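Local coordinates for adenylate cyclase-like protein (Chlamydia trachomatis, PDB 3GQS) that is of unknown function as a whole but carries this forkhead-associated (FHA) domain, a fold that in its relatives typically recognises phosphothreonine peptides, at residues S46-K51 / E63-K68. Numbering follows the deposited sequence.
Sequences SRQHAK and EDLGSK. With PO4 (phosphate ion), chain C.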
# COMPACT_ATOMS: atom_id res chain seq x y z
N SER A 46 5.21 -10.38 0.60
CA SER A 46 5.35 -10.89 1.95
C SER A 46 3.99 -11.10 2.64
O SER A 46 2.98 -10.48 2.27
CB SER A 46 6.28 -9.98 2.75
OG SER A 46 7.60 -10.20 2.30
N ARG A 47 3.96 -12.01 3.59
CA ARG A 47 2.74 -12.34 4.33
C ARG A 47 2.11 -11.03 4.85
O ARG A 47 0.93 -10.77 4.70
CB ARG A 47 3.03 -13.28 5.47
CG ARG A 47 3.40 -14.67 5.03
CD ARG A 47 3.98 -15.53 6.15
NE ARG A 47 4.45 -16.81 5.65
CZ ARG A 47 5.64 -17.04 5.07
NH1 ARG A 47 6.55 -16.10 4.92
NH2 ARG A 47 5.97 -18.27 4.71
N GLN A 48 2.97 -10.21 5.40
CA GLN A 48 2.66 -8.80 5.64
C GLN A 48 3.82 -7.96 5.19
O GLN A 48 4.94 -8.10 5.60
CB GLN A 48 2.30 -8.55 7.13
CG GLN A 48 3.44 -8.79 8.14
CD GLN A 48 2.94 -8.67 9.58
OE1 GLN A 48 2.24 -7.69 9.94
NE2 GLN A 48 3.26 -9.66 10.41
N HIS A 49 3.53 -7.05 4.29
CA HIS A 49 4.55 -6.46 3.49
C HIS A 49 4.78 -4.97 3.78
O HIS A 49 5.91 -4.50 3.89
CB HIS A 49 4.12 -6.64 2.03
CG HIS A 49 5.22 -6.34 1.05
ND1 HIS A 49 5.73 -7.28 0.19
CD2 HIS A 49 5.88 -5.18 0.79
CE1 HIS A 49 6.70 -6.73 -0.52
NE2 HIS A 49 6.81 -5.45 -0.18
N ALA A 50 3.68 -4.24 3.81
CA ALA A 50 3.67 -2.79 3.86
C ALA A 50 2.49 -2.40 4.72
O ALA A 50 1.50 -3.09 4.77
CB ALA A 50 3.50 -2.16 2.45
N LYS A 51 2.62 -1.24 5.36
CA LYS A 51 1.56 -0.70 6.17
C LYS A 51 1.26 0.69 5.73
O LYS A 51 2.16 1.44 5.46
CB LYS A 51 1.97 -0.69 7.64
CG LYS A 51 0.77 -0.58 8.50
CD LYS A 51 0.79 -1.51 9.75
CE LYS A 51 1.80 -1.16 10.72
NZ LYS A 51 1.88 -2.26 11.78
N GLU A 63 5.03 2.33 4.98
CA GLU A 63 6.02 1.73 5.84
C GLU A 63 6.30 0.32 5.35
O GLU A 63 5.38 -0.40 5.03
CB GLU A 63 5.37 1.66 7.21
CG GLU A 63 6.21 1.34 8.29
CD GLU A 63 5.52 1.68 9.61
OE1 GLU A 63 4.49 1.04 9.93
OE2 GLU A 63 5.99 2.61 10.27
N ASP A 64 7.55 -0.05 5.34
CA ASP A 64 7.95 -1.41 5.00
C ASP A 64 7.98 -2.32 6.24
O ASP A 64 8.60 -1.98 7.22
CB ASP A 64 9.32 -1.37 4.34
CG ASP A 64 9.75 -2.73 3.81
OD1 ASP A 64 8.94 -3.70 3.85
OD2 ASP A 64 10.89 -2.83 3.34
N LEU A 65 7.32 -3.47 6.18
CA LEU A 65 7.22 -4.38 7.34
C LEU A 65 8.19 -5.55 7.27
O LEU A 65 7.80 -6.70 7.40
CB LEU A 65 5.80 -4.93 7.48
CG LEU A 65 4.65 -3.92 7.57
CD1 LEU A 65 3.36 -4.72 7.54
CD2 LEU A 65 4.76 -3.04 8.83
N GLY A 66 9.45 -5.24 7.06
CA GLY A 66 10.47 -6.27 6.88
C GLY A 66 10.18 -7.18 5.69
O GLY A 66 10.46 -8.36 5.74
N SER A 67 9.63 -6.59 4.61
CA SER A 67 9.28 -7.35 3.42
C SER A 67 10.53 -7.94 2.76
O SER A 67 11.65 -7.41 2.85
CB SER A 67 8.53 -6.50 2.41
OG SER A 67 9.43 -5.57 1.82
N LYS A 68 10.31 -9.06 2.08
CA LYS A 68 11.39 -9.76 1.33
C LYS A 68 11.98 -8.87 0.21
O LYS A 68 13.19 -8.69 0.12
CB LYS A 68 10.84 -11.07 0.76
CG LYS A 68 11.86 -12.17 0.56
CD LYS A 68 11.56 -12.97 -0.72
CE LYS A 68 12.50 -14.14 -0.86
NZ LYS A 68 12.25 -15.15 0.22
P PO4 C . 7.86 -12.93 4.41
O1 PO4 C . 8.46 -11.70 5.02
O2 PO4 C . 8.07 -12.70 2.89
O3 PO4 C . 8.57 -14.19 4.89
O4 PO4 C . 6.42 -13.24 4.68
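S67 packs its CB squarely over one face of the H49 imidazole, 3.3 Å from the ring centroid, a CH-pi contact in the close-packed part of the meeting. With CG anti to the backbone N (chi1 -168°), the H49 ring swings back across to S67 although its CB starts off away from the 63-68 segment. Both ring nitrogens are used: ND1 accepts, nearly in plane, from the backbone N of S46, and NE2 is hydrogen-bonded to the carbonyl of G70. On the other segment D64 OD1 takes two bonds on its syn side, arriving from opposite faces of the carboxylate: the backbone bond from S67 N makes an Asx motif, and S67 OG, at 2.8 Å, adds a second grip on the same oxygen. L65 is packed just as closely, laying CD1 against A50 O and CD2 against K51 CB at 3.8 Å, and Q48 crosses it at about a right angle.

The solvent side is looser. K51 and E63, both partly exposed, run side by side on the same face of the sheet, their charged ends still 4.6 Å apart (NZ to OE1). At the far end K68 N points almost straight (172°) at S46 OG, 2.9 Å away, while its side chain leads off. S46 OG itself donates to O2 of a phosphate at 2.6 Å, and R47 holds O4 through its backbone N and NH1. The ion probably came from the crystallisation liquor, yet S46 and H49 match the Ser-x-x-His motif of FHA domains, consistent with a phosphopeptide site.

Backbone pairing of K51 with E63 carries the contact into the antiparallel hairpin of strands 50-54 and 60-64. Strand 26-30 flanks the first of these, with H49 and A50 forming a classic bulge opposite V29, and L92 of strand 90-92 in the other sheet packs against both.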